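Local coordinates for protein adenosylmethionine-8-amino-7-oxononanoate aminotransferase (Methanocaldococcus jannaschii, PDB 6ZHK) that probably catalyses the pyridoxal-phosphate-dependent transfer of an amino group from S-adenosyl-L-methionine to 8-amino-7-oxononanoate, a step of biotin biosynthesis, at residues A[77-82]-A[343-348]; A[160-166]-A[178-184]; A[213-218]-A[249-254]; A[368-372]-A[441-447]. Residue numbers count along the deposited sequence, not the author numbering.

Contact 1: residues A[77-82]-A[343-348]; sequences AIKNQA and QLLCSA
Two helical segments run roughly antiparallel here, their N-to-C directions 146° apart and their axes 8.4 Å from each other. A77 lies nearest S347 and I78 nearest L344, each pair with CA atoms 5.6 Å apart. S347 suits so close a crossing because its side chain is small: its CB lies 3.7 Å from Q81 CB, and the methyl A77 CB packs 3.6 Å from S347 O. With chi1 in the p well, S347 OG turns back to donate to L344 O (2.7 Å), so the hydroxyl is satisfied in its own helix and lies 3.7 Å from I78 CA without an unmet polar demand. In this fold type I aminotransferase the contact joins helix 72-82 to the start of the long helix 343-358, at the dimer interface; I78 packs on L344 and L344 on L308 of the second subunit. L344, an m,t rotamer, lays CD2 in a groove of the other helix, 3.6 Å from I78 O, 3.8 Å from A82 CB and 3.7 Å from Q81 CG. Q81 (t,p) gives its aliphatic part to this packing and has NE2 3.6 Å from Q343 CB, while its amide donates to I85 O.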
loop_
_atom_site.group_PDB
_atom_site.type_symbol
_atom_site.label_atom_id
_atom_site.label_comp_id
_atom_site.label_asym_id
_atom_site.label_seq_id
_atom_site.Cartn_x
_atom_site.Cartn_y
_atom_site.Cartn_z
ATOM N N ALA A 77 -16.654 -10.863 -11.530
ATOM C CA ALA A 77 -15.266 -10.889 -11.999
ATOM C C ALA A 77 -14.323 -11.363 -10.903
ATOM O O ALA A 77 -13.435 -12.192 -11.138
ATOM C CB ALA A 77 -14.852 -9.562 -12.536
ATOM N N ILE A 78 -14.537 -10.869 -9.703
ATOM C CA ILE A 78 -13.710 -11.290 -8.559
ATOM C C ILE A 78 -13.863 -12.785 -8.315
ATOM O O ILE A 78 -12.884 -13.513 -8.099
ATOM C CB ILE A 78 -14.010 -10.427 -7.316
ATOM C CG1 ILE A 78 -13.555 -8.985 -7.552
ATOM C CG2 ILE A 78 -13.383 -11.015 -6.045
ATOM C CD1 ILE A 78 -14.034 -7.970 -6.466
ATOM N N LYS A 79 -15.124 -13.253 -8.252
ATOM C CA LYS A 79 -15.390 -14.641 -7.906
ATOM C C LYS A 79 -14.827 -15.583 -8.966
ATOM O O LYS A 79 -14.225 -16.608 -8.621
ATOM C CB LYS A 79 -16.896 -14.881 -7.713
ATOM C CG LYS A 79 -17.516 -14.167 -6.523
ATOM C CD LYS A 79 -19.039 -14.110 -6.709
ATOM C CE LYS A 79 -19.749 -14.570 -5.480
ATOM N NZ LYS A 79 -21.168 -14.911 -5.756
ATOM N N ASN A 80 -15.076 -15.268 -10.243
ATOM C CA ASN A 80 -14.516 -16.047 -11.348
ATOM C C ASN A 80 -12.986 -16.086 -11.332
ATOM O O ASN A 80 -12.396 -17.127 -11.661
ATOM C CB ASN A 80 -15.006 -15.571 -12.721
ATOM C CG ASN A 80 -16.489 -15.873 -12.918
ATOM O OD1 ASN A 80 -17.039 -16.750 -12.244
ATOM N ND2 ASN A 80 -17.168 -15.130 -13.775
ATOM N N GLN A 81 -12.320 -14.955 -11.028
ATOM C CA GLN A 81 -10.860 -14.988 -10.947
ATOM C C GLN A 81 -10.397 -15.857 -9.759
ATOM O O GLN A 81 -9.415 -16.550 -9.870
ATOM C CB GLN A 81 -10.258 -13.588 -10.808
ATOM C CG GLN A 81 -8.719 -13.632 -10.794
ATOM C CD GLN A 81 -8.203 -14.237 -12.088
ATOM O OE1 GLN A 81 -8.667 -13.960 -13.199
ATOM N NE2 GLN A 81 -7.257 -15.128 -11.974
ATOM N N ALA A 82 -11.124 -15.816 -8.649
ATOM C CA ALA A 82 -10.674 -16.558 -7.474
ATOM C C ALA A 82 -10.719 -18.069 -7.722
ATOM O O ALA A 82 -9.956 -18.793 -7.093
ATOM C CB ALA A 82 -11.451 -16.122 -6.249
ATOM N N GLN A 343 -4.122 -10.773 -9.156
ATOM C CA GLN A 343 -5.193 -11.107 -10.108
ATOM C C GLN A 343 -6.587 -10.673 -9.639
ATOM O O GLN A 343 -7.361 -10.180 -10.451
ATOM C CB GLN A 343 -5.240 -12.604 -10.479
ATOM C CG GLN A 343 -4.061 -13.029 -11.353
ATOM C CD GLN A 343 -2.850 -13.513 -10.579
ATOM O OE1 GLN A 343 -2.365 -12.895 -9.616
ATOM N NE2 GLN A 343 -2.235 -14.524 -11.136
ATOM N N LEU A 344 -6.921 -10.887 -8.357
ATOM C CA LEU A 344 -8.214 -10.385 -7.868
ATOM C C LEU A 344 -8.350 -8.866 -8.037
ATOM O O LEU A 344 -9.388 -8.378 -8.521
ATOM C CB LEU A 344 -8.418 -10.804 -6.419
ATOM C CG LEU A 344 -8.406 -12.320 -6.192
ATOM C CD1 LEU A 344 -8.731 -12.595 -4.730
ATOM C CD2 LEU A 344 -9.391 -13.110 -7.181
ATOM N N LEU A 345 -7.285 -8.088 -7.696
ATOM C CA LEU A 345 -7.366 -6.639 -7.822
ATOM C C LEU A 345 -7.619 -6.326 -9.285
ATOM O O LEU A 345 -8.443 -5.471 -9.592
ATOM C CB LEU A 345 -6.065 -5.914 -7.387
ATOM C CG LEU A 345 -5.488 -6.370 -6.043
ATOM C CD1 LEU A 345 -4.301 -5.519 -5.608
ATOM C CD2 LEU A 345 -6.536 -6.268 -4.946
ATOM N N CYS A 346 -6.902 -7.018 -10.191
ATOM C CA CYS A 346 -6.965 -6.585 -11.579
ATOM C C CYS A 346 -8.295 -7.032 -12.199
ATOM O O CYS A 346 -8.856 -6.363 -13.096
ATOM C CB CYS A 346 -5.829 -7.256 -12.355
ATOM S SG CYS A 346 -4.201 -6.549 -11.988
ATOM N N SER A 347 -8.819 -8.141 -11.709
ATOM C CA SER A 347 -10.121 -8.604 -12.215
ATOM C C SER A 347 -11.214 -7.567 -11.908
ATOM O O SER A 347 -12.042 -7.313 -12.799
ATOM C CB SER A 347 -10.456 -9.959 -11.650
ATOM O OG SER A 347 -10.826 -9.835 -10.274
ATOM N N ALA A 348 -11.222 -6.954 -10.691
ATOM C CA ALA A 348 -12.216 -5.929 -10.363
ATOM C C ALA A 348 -12.078 -4.759 -11.334
ATOM O O ALA A 348 -13.090 -4.217 -11.819
ATOM C CB ALA A 348 -12.181 -5.470 -8.933
#

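Contact 2: residues A[160-166]-A[178-184]; sequences VGAMSVG and LLFKGYH
Two hydrogen bonds tie helix 160-165 to the chain that returns into the sheet: H184 NE2 donates to G166 O (2.9 Å) and F180 N to S164 OG (3.0 Å). Both segments belong to the beta-alpha-beta crossover from strand 147-151 to the parallel edge strand 183-185 of the large domain's seven-stranded sheet. S164 (chi1 m) donates from OG to V160 O at 2.8 Å, so one hydroxyl serves its own helix and receives the backbone of an extended run. A water lies within hydrogen-bonding distance of both S164 O (2.9 Å) and F180 O (2.8 Å). G166, the first residue off the helix, has phi/psi of -74/172, which leaves its carbonyl available to the imidazole. In register, the CA atoms of S164 and L179 are only 4.9 Å apart. L179 (m,t) fills the hollow beside the helix, CD2 3.8 Å from M163 CB and 4.3 Å from V160 CG1. F180 takes chi1 p, and its ring lies against the backbone of G161, G161 CA being 3.8 Å from F180 CE2. A CH-pi contact completes the fit, S164 CB standing 3.4 Å from the F180 ring centroid, 6° off the normal.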
loop_
_atom_site.group_PDB
_atom_site.type_symbol
_atom_site.label_atom_id
_atom_site.label_comp_id
_atom_site.label_asym_id
_atom_site.label_seq_id
_atom_site.Cartn_x
_atom_site.Cartn_y
_atom_site.Cartn_z
ATOM N N VAL A 160 5.747 8.453 3.983
ATOM C CA VAL A 160 6.693 9.580 4.172
ATOM C C VAL A 160 6.925 10.348 2.864
ATOM O O VAL A 160 6.971 11.565 2.836
ATOM C CB VAL A 160 8.000 9.063 4.790
ATOM C CG1 VAL A 160 9.126 10.083 4.739
ATOM C CG2 VAL A 160 7.712 8.660 6.248
ATOM N N GLY A 161 7.123 9.628 1.763
ATOM C CA GLY A 161 7.262 10.280 0.472
ATOM C C GLY A 161 6.034 11.083 0.066
ATOM O O GLY A 161 6.175 12.265 -0.364
ATOM N N ALA A 162 4.843 10.443 0.226
ATOM C CA ALA A 162 3.603 11.164 -0.090
ATOM C C ALA A 162 3.442 12.398 0.800
ATOM O O ALA A 162 3.008 13.431 0.327
ATOM C CB ALA A 162 2.389 10.231 0.083
ATOM N N MET A 163 3.748 12.263 2.099
ATOM C CA MET A 163 3.583 13.414 3.005
ATOM C C MET A 163 4.550 14.544 2.583
ATOM O O MET A 163 4.207 15.703 2.760
ATOM C CB MET A 163 3.929 13.059 4.476
ATOM C CG MET A 163 2.897 12.173 5.129
ATOM S SD MET A 163 3.204 12.103 6.923
ATOM C CE MET A 163 4.618 10.994 6.990
ATOM N N SER A 164 5.781 14.211 2.169
ATOM C CA SER A 164 6.826 15.216 1.858
ATOM C C SER A 164 6.322 16.122 0.740
ATOM O O SER A 164 6.452 17.341 0.841
ATOM C CB SER A 164 8.166 14.607 1.411
ATOM O OG SER A 164 8.667 13.826 2.487
ATOM N N VAL A 165 5.691 15.511 -0.257
ATOM C CA VAL A 165 5.345 16.311 -1.433
ATOM C C VAL A 165 3.991 16.960 -1.256
ATOM O O VAL A 165 3.638 17.906 -2.008
ATOM C CB VAL A 165 5.427 15.546 -2.756
ATOM C CG1 VAL A 165 6.844 15.106 -3.108
ATOM C CG2 VAL A 165 4.419 14.398 -2.844
ATOM N N GLY A 166 3.231 16.438 -0.276
ATOM C CA GLY A 166 1.932 17.027 0.041
ATOM C C GLY A 166 2.163 18.338 0.777
ATOM O O GLY A 166 3.303 18.638 1.189
ATOM N N LEU A 178 11.179 14.138 9.341
ATOM C CA LEU A 178 11.339 12.920 8.553
ATOM C C LEU A 178 11.073 13.176 7.066
ATOM O O LEU A 178 11.288 12.287 6.239
ATOM C CB LEU A 178 10.355 11.849 8.993
ATOM C CG LEU A 178 10.322 11.500 10.475
ATOM C CD1 LEU A 178 9.280 10.384 10.684
ATOM C CD2 LEU A 178 11.732 11.130 10.941
ATOM N N LEU A 179 10.633 14.381 6.732
ATOM C CA LEU A 179 10.213 14.611 5.347
ATOM C C LEU A 179 11.350 15.235 4.530
ATOM O O LEU A 179 12.150 16.010 5.059
ATOM C CB LEU A 179 9.039 15.574 5.363
ATOM C CG LEU A 179 7.853 15.197 6.262
ATOM C CD1 LEU A 179 6.727 16.249 6.061
ATOM C CD2 LEU A 179 7.370 13.789 5.885
ATOM N N PHE A 180 11.405 14.897 3.241
ATOM C CA PHE A 180 12.412 15.520 2.395
ATOM C C PHE A 180 11.809 16.833 1.910
ATOM O O PHE A 180 10.590 16.939 1.820
ATOM C CB PHE A 180 12.903 14.612 1.250
ATOM C CG PHE A 180 11.823 14.102 0.331
ATOM C CD1 PHE A 180 11.307 14.906 -0.680
ATOM C CD2 PHE A 180 11.305 12.831 0.497
ATOM C CE1 PHE A 180 10.334 14.436 -1.543
ATOM C CE2 PHE A 180 10.306 12.362 -0.342
ATOM C CZ PHE A 180 9.843 13.157 -1.394
ATOM N N LYS A 181 12.660 17.842 1.630
ATOM C CA LYS A 181 12.166 19.198 1.526
ATOM C C LYS A 181 12.038 19.646 0.068
ATOM O O LYS A 181 12.745 19.203 -0.834
ATOM C CB LYS A 181 13.050 20.133 2.370
ATOM C CG LYS A 181 13.185 19.751 3.839
ATOM C CD LYS A 181 11.807 19.716 4.510
ATOM C CE LYS A 181 11.821 19.465 6.024
ATOM N NZ LYS A 181 12.502 18.186 6.345
ATOM N N GLY A 182 11.206 20.659 -0.152
ATOM C CA GLY A 182 11.018 21.184 -1.500
ATOM C C GLY A 182 10.396 22.573 -1.408
ATOM O O GLY A 182 10.610 23.267 -0.427
ATOM N N TYR A 183 9.589 22.947 -2.404
ATOM C CA TYR A 183 8.969 24.262 -2.485
ATOM C C TYR A 183 7.459 24.111 -2.627
ATOM O O TYR A 183 6.981 23.274 -3.411
ATOM C CB TYR A 183 9.472 24.965 -3.740
ATOM C CG TYR A 183 10.985 25.078 -3.710
ATOM C CD1 TYR A 183 11.585 26.038 -2.897
ATOM C CD2 TYR A 183 11.801 24.211 -4.422
ATOM C CE1 TYR A 183 12.964 26.132 -2.798
ATOM C CE2 TYR A 183 13.198 24.301 -4.352
ATOM C CZ TYR A 183 13.768 25.284 -3.544
ATOM O OH TYR A 183 15.107 25.439 -3.370
ATOM N N HIS A 184 6.693 24.930 -1.902
ATOM C CA HIS A 184 5.253 24.801 -2.083
ATOM C C HIS A 184 4.719 26.162 -2.494
ATOM O O HIS A 184 4.919 27.117 -1.751
ATOM C CB HIS A 184 4.593 24.449 -0.761
ATOM C CG HIS A 184 4.782 23.039 -0.380
ATOM N ND1 HIS A 184 5.855 22.636 0.392
ATOM C CD2 HIS A 184 4.076 21.933 -0.683
ATOM C CE1 HIS A 184 5.760 21.322 0.584
ATOM N NE2 HIS A 184 4.697 20.886 -0.055
HETATM O O HOH W 1 8.424 18.494 2.597
#

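Contact 3: residues A[213-218]-A[249-254]; sequences CLNEMI and GYIEGV
Successive beta-alpha-beta crossovers of the large domain place helices 211-224 and 250-261 side by side on one face of the sheet, M217 resting on strand 147-151 and V254 on strand 228-234. Their segments run nearly parallel, 25° apart (crossing angle -25°), with axes 9.9 Å from each other; L214 pairs with Y250 (CA to CA 6.1 Å) and I218 with V254 (6.3 Å). The main bump is L214 (t,p), which enters the hollow left by G253. A side chain there would clash, since an ideal CB would lie 2.8 Å from L214 CD2. L214 CD1 reaches Y250 O at 3.7 Å and V254 CG2 at 4.0 Å. One turn on, M217 (t,p) wedges between V254 and the Y250 ring, with M217 CG 3.6 Å from V254 CG2. G249, the N-cap, has phi +89°, where a CB would jam against the preceding carbonyl. Y250 (chi1 t) stretches its ring across the cleft until its hydroxyl meets M217 CE at 3.5 Å, and a water 2.9 Å from Y250 OH also bonds C213 O at 2.9 Å.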
loop_
_atom_site.group_PDB
_atom_site.type_symbol
_atom_site.label_atom_id
_atom_site.label_comp_id
_atom_site.label_asym_id
_atom_site.label_seq_id
_atom_site.Cartn_x
_atom_site.Cartn_y
_atom_site.Cartn_z
ATOM N N CYS A 213 -1.696 33.732 -9.123
ATOM C CA CYS A 213 -1.283 32.469 -8.530
ATOM C C CYS A 213 -0.617 31.558 -9.573
ATOM O O CYS A 213 0.381 30.914 -9.250
ATOM C CB CYS A 213 -2.428 31.776 -7.796
ATOM S SG CYS A 213 -2.641 32.320 -6.081
ATOM N N LEU A 214 -1.122 31.517 -10.821
ATOM C CA LEU A 214 -0.426 30.746 -11.847
ATOM C C LEU A 214 0.997 31.291 -12.055
ATOM O O LEU A 214 1.979 30.525 -12.044
ATOM C CB LEU A 214 -1.240 30.753 -13.147
ATOM C CG LEU A 214 -0.584 30.027 -14.306
ATOM C CD1 LEU A 214 -0.108 28.600 -13.915
ATOM C CD2 LEU A 214 -1.510 30.038 -15.530
ATOM N N ASN A 215 1.109 32.625 -12.221
ATOM C CA ASN A 215 2.399 33.276 -12.417
ATOM C C ASN A 215 3.343 32.957 -11.252
ATOM O O ASN A 215 4.533 32.786 -11.458
ATOM C CB ASN A 215 2.265 34.795 -12.668
ATOM C CG ASN A 215 1.957 35.187 -14.104
ATOM O OD1 ASN A 215 2.345 34.480 -15.056
ATOM N ND2 ASN A 215 1.267 36.316 -14.264
ATOM N N GLU A 216 2.825 32.875 -10.031
ATOM C CA GLU A 216 3.656 32.575 -8.879
ATOM C C GLU A 216 4.301 31.194 -9.074
ATOM O O GLU A 216 5.504 31.051 -8.841
ATOM C CB GLU A 216 2.829 32.648 -7.596
ATOM C CG GLU A 216 3.538 31.968 -6.440
ATOM C CD GLU A 216 2.710 31.321 -5.330
ATOM O OE1 GLU A 216 1.444 31.260 -5.435
ATOM O OE2 GLU A 216 3.338 30.928 -4.330
ATOM N N MET A 217 3.481 30.207 -9.501
ATOM C CA MET A 217 3.910 28.821 -9.680
ATOM C C MET A 217 4.896 28.710 -10.845
ATOM O O MET A 217 5.895 27.982 -10.805
ATOM C CB MET A 217 2.701 27.902 -9.906
ATOM C CG MET A 217 3.111 26.513 -10.353
ATOM S SD MET A 217 4.077 25.652 -9.063
ATOM C CE MET A 217 2.779 24.780 -8.175
ATOM N N ILE A 218 4.594 29.400 -11.950
ATOM C CA ILE A 218 5.468 29.321 -13.105
ATOM C C ILE A 218 6.832 29.887 -12.722
ATOM O O ILE A 218 7.862 29.307 -13.080
ATOM C CB ILE A 218 4.855 30.098 -14.290
ATOM C CG1 ILE A 218 3.592 29.369 -14.771
ATOM C CG2 ILE A 218 5.921 30.200 -15.367
ATOM C CD1 ILE A 218 2.771 30.117 -15.885
ATOM N N GLY A 249 -7.348 26.421 -16.664
ATOM C CA GLY A 249 -6.090 26.927 -17.211
ATOM C C GLY A 249 -4.894 26.777 -16.262
ATOM O O GLY A 249 -3.758 26.958 -16.680
ATOM N N TYR A 250 -5.135 26.421 -14.984
ATOM C CA TYR A 250 -4.018 26.389 -14.056
ATOM C C TYR A 250 -3.085 25.217 -14.383
ATOM O O TYR A 250 -1.877 25.413 -14.557
ATOM C CB TYR A 250 -4.472 26.433 -12.596
ATOM C CG TYR A 250 -3.313 26.435 -11.627
ATOM C CD1 TYR A 250 -2.774 25.232 -11.161
ATOM C CD2 TYR A 250 -2.839 27.614 -11.080
ATOM C CE1 TYR A 250 -1.758 25.215 -10.222
ATOM C CE2 TYR A 250 -1.822 27.617 -10.131
ATOM C CZ TYR A 250 -1.290 26.409 -9.694
ATOM O OH TYR A 250 -0.273 26.378 -8.785
ATOM N N ILE A 251 -3.665 24.004 -14.436
ATOM C CA ILE A 251 -2.912 22.794 -14.715
ATOM C C ILE A 251 -2.237 22.898 -16.086
ATOM O O ILE A 251 -1.067 22.533 -16.252
ATOM C CB ILE A 251 -3.798 21.524 -14.638
ATOM C CG1 ILE A 251 -4.573 21.411 -13.318
ATOM C CG2 ILE A 251 -2.958 20.290 -14.967
ATOM C CD1 ILE A 251 -3.864 20.622 -12.271
ATOM N N GLU A 252 -2.967 23.432 -17.086
ATOM C CA GLU A 252 -2.384 23.594 -18.411
ATOM C C GLU A 252 -1.161 24.511 -18.368
ATOM O O GLU A 252 -0.200 24.207 -19.020
ATOM C CB GLU A 252 -3.405 24.145 -19.428
ATOM C CG GLU A 252 -4.590 23.207 -19.634
ATOM C CD GLU A 252 -5.836 23.405 -18.765
ATOM O OE1 GLU A 252 -5.743 23.790 -17.568
ATOM O OE2 GLU A 252 -6.915 23.141 -19.276
ATOM N N GLY A 253 -1.212 25.641 -17.666
ATOM C CA GLY A 253 -0.064 26.541 -17.633
ATOM C C GLY A 253 1.104 25.916 -16.867
ATOM O O GLY A 253 2.276 26.081 -17.233
ATOM N N VAL A 254 0.802 25.157 -15.806
ATOM C CA VAL A 254 1.894 24.488 -15.093
ATOM C C VAL A 254 2.542 23.437 -16.000
ATOM O O VAL A 254 3.754 23.358 -16.133
ATOM C CB VAL A 254 1.396 23.869 -13.772
ATOM C CG1 VAL A 254 2.446 22.930 -13.188
ATOM C CG2 VAL A 254 0.955 24.915 -12.761
HETATM O O HOH W 2 0.179 28.788 -7.230
#

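Contact 4: residues A[368-372]-A[441-447]; sequences KIKLF and PPLSITE
The loop from strand 436-439 to helix 447-463 of the C-terminal domain makes a type I beta turn and then a helix N-cap, and a lysine of helix 366-376 reaches into it. P441 comes first, its ring buried: P441 CG is 4.3 Å from CE2 of F372, whose chi1 t rotamer swings the phenyl toward it, an apolar contact between a compact proline ring and a phenyl. P442 opens the turn and supplies the carbonyl that receives I445 N (I445 N to P442 O 3.1 Å). L443 and S444, at positions i+1 and i+2, carry the turn's angles, phi/psi -63/-21 and -86/1. L443 offers its carbonyl to K368, NZ donating to L443 O at 2.8 Å, while S444 turns its side chain away and bonds N45. I445, extended at -58/135, presents the second acceptor: K368 NZ to I445 O is also 2.8 Å. A long amine-tipped chain is well suited here, because K368, with rotamers m, t, m, t, can cross the gap and donate to two carbonyls, L443 O inside the turn and I445 O at its end, that both lie within reach of NZ. T446 follows as N-cap, its hydroxyl capping a backbone N just beyond the segment, while its own N bonds E449. E447 starts the helix alongside K368 (CA to CA 6.2 Å), its methylenes packing against apolar surface: L371, a t,p rotamer, sets CD2 3.6 Å from E447 CB.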
loop_
_atom_site.group_PDB
_atom_site.type_symbol
_atom_site.label_atom_id
_atom_site.label_comp_id
_atom_site.label_asym_id
_atom_site.label_seq_id
_atom_site.Cartn_x
_atom_site.Cartn_y
_atom_site.Cartn_z
ATOM N N LYS A 368 -26.919 14.116 -14.914
ATOM C CA LYS A 368 -27.022 13.966 -13.469
ATOM C C LYS A 368 -26.148 14.981 -12.742
ATOM O O LYS A 368 -26.530 15.528 -11.698
ATOM C CB LYS A 368 -26.680 12.524 -13.043
ATOM C CG LYS A 368 -27.482 11.437 -13.760
ATOM C CD LYS A 368 -27.501 10.185 -12.881
ATOM C CE LYS A 368 -26.266 9.335 -13.103
ATOM N NZ LYS A 368 -26.365 8.023 -12.399
ATOM N N ILE A 369 -24.951 15.230 -13.295
ATOM C CA ILE A 369 -24.118 16.281 -12.702
ATOM C C ILE A 369 -24.794 17.651 -12.814
ATOM O O ILE A 369 -24.739 18.472 -11.892
ATOM C CB ILE A 369 -22.727 16.269 -13.379
ATOM C CG1 ILE A 369 -21.931 15.036 -12.939
ATOM C CG2 ILE A 369 -21.949 17.555 -13.126
ATOM C CD1 ILE A 369 -20.773 14.696 -13.865
ATOM N N LYS A 370 -25.364 17.943 -13.998
ATOM C CA LYS A 370 -26.058 19.210 -14.198
ATOM C C LYS A 370 -27.196 19.356 -13.180
ATOM O O LYS A 370 -27.361 20.402 -12.562
ATOM C CB LYS A 370 -26.616 19.249 -15.624
ATOM C CG LYS A 370 -26.101 20.337 -16.559
ATOM C CD LYS A 370 -25.932 19.777 -17.967
ATOM C CE LYS A 370 -24.967 20.565 -18.815
ATOM N NZ LYS A 370 -24.231 19.633 -19.698
ATOM N N LEU A 371 -27.955 18.279 -12.962
ATOM C CA LEU A 371 -29.018 18.286 -11.959
ATOM C C LEU A 371 -28.469 18.515 -10.549
ATOM O O LEU A 371 -29.026 19.287 -9.763
ATOM C CB LEU A 371 -29.846 16.997 -12.074
ATOM C CG LEU A 371 -30.900 16.809 -10.962
ATOM C CD1 LEU A 371 -32.035 17.849 -11.051
ATOM C CD2 LEU A 371 -31.445 15.389 -10.899
ATOM N N PHE A 372 -27.384 17.801 -10.199
ATOM C CA PHE A 372 -26.727 17.970 -8.911
ATOM C C PHE A 372 -26.349 19.444 -8.663
ATOM O O PHE A 372 -26.617 19.993 -7.600
ATOM C CB PHE A 372 -25.460 17.079 -8.900
ATOM C CG PHE A 372 -24.718 16.959 -7.592
ATOM C CD1 PHE A 372 -25.415 16.945 -6.398
ATOM C CD2 PHE A 372 -23.333 16.841 -7.550
ATOM C CE1 PHE A 372 -24.764 16.741 -5.187
ATOM C CE2 PHE A 372 -22.655 16.702 -6.331
ATOM C CZ PHE A 372 -23.376 16.651 -5.154
ATOM N N PRO A 441 -20.634 11.579 -4.467
ATOM C CA PRO A 441 -21.603 10.502 -4.607
ATOM C C PRO A 441 -21.137 9.530 -5.697
ATOM O O PRO A 441 -20.350 9.898 -6.574
ATOM C CB PRO A 441 -22.886 11.231 -5.046
ATOM C CG PRO A 441 -22.381 12.448 -5.781
ATOM C CD PRO A 441 -21.103 12.841 -5.060
ATOM N N PRO A 442 -21.626 8.270 -5.689
ATOM C CA PRO A 442 -21.255 7.315 -6.727
ATOM C C PRO A 442 -21.757 7.839 -8.068
ATOM O O PRO A 442 -22.716 8.617 -8.096
ATOM C CB PRO A 442 -21.941 5.995 -6.363
ATOM C CG PRO A 442 -22.825 6.313 -5.136
ATOM C CD PRO A 442 -22.513 7.716 -4.652
ATOM N N LEU A 443 -21.110 7.398 -9.152
ATOM C CA LEU A 443 -21.551 7.730 -10.498
ATOM C C LEU A 443 -22.950 7.152 -10.740
ATOM O O LEU A 443 -23.686 7.658 -11.605
ATOM C CB LEU A 443 -20.591 7.071 -11.508
ATOM C CG LEU A 443 -19.107 7.473 -11.375
ATOM C CD1 LEU A 443 -18.324 6.884 -12.526
ATOM C CD2 LEU A 443 -18.913 8.984 -11.325
ATOM N N SER A 444 -23.310 6.137 -9.937
ATOM C CA SER A 444 -24.608 5.469 -10.063
ATOM C C SER A 444 -25.731 6.166 -9.298
ATOM O O SER A 444 -26.864 5.659 -9.331
ATOM C CB SER A 444 -24.502 4.017 -9.647
ATOM O OG SER A 444 -23.875 3.921 -8.371
ATOM N N ILE A 445 -25.462 7.306 -8.618
ATOM C CA ILE A 445 -26.480 8.000 -7.841
ATOM C C ILE A 445 -27.635 8.358 -8.774
ATOM O O ILE A 445 -27.392 8.796 -9.895
ATOM C CB ILE A 445 -25.922 9.270 -7.137
ATOM C CG1 ILE A 445 -26.969 9.789 -6.139
ATOM C CG2 ILE A 445 -25.508 10.330 -8.159
ATOM C CD1 ILE A 445 -26.446 10.821 -5.137
ATOM N N THR A 446 -28.887 8.128 -8.321
ATOM C CA THR A 446 -30.011 8.402 -9.216
ATOM C C THR A 446 -30.435 9.867 -9.105
ATOM O O THR A 446 -30.096 10.555 -8.129
ATOM C CB THR A 446 -31.219 7.491 -8.919
ATOM O OG1 THR A 446 -31.738 7.896 -7.655
ATOM C CG2 THR A 446 -30.828 6.017 -8.947
ATOM N N GLU A 447 -31.223 10.316 -10.107
ATOM C CA GLU A 447 -31.697 11.677 -10.024
ATOM C C GLU A 447 -32.553 11.855 -8.765
ATOM O O GLU A 447 -32.455 12.882 -8.106
ATOM C CB GLU A 447 -32.485 12.009 -11.302
ATOM C CG GLU A 447 -31.621 12.035 -12.534
ATOM C CD GLU A 447 -32.199 12.735 -13.755
ATOM O OE1 GLU A 447 -33.291 13.358 -13.650
ATOM O OE2 GLU A 447 -31.529 12.708 -14.800
#

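How the contacts relate
Contacts 2 and 3 are neighbours in the large domain: the centres of the two contacts are 21 Å apart and their nearest atoms about 5 Å. Contact 1 lies well away, its centre 35 Å from that of contact 2, yet both border the second subunit. Contact 4 belongs to the C-terminal part, its centre 28 Å from that of contact 1. Contact 2 is closest to the predicted active site: G166 is about 6 Å from the side chain of Y155, and the side chain of M163 about 7 Å from that of Y25. In contact 4 the L443 side chain is about 11 Å from that of K301, the predicted cofactor lysine, unmodified here. Contacts 1 and 3 are remote from these sites.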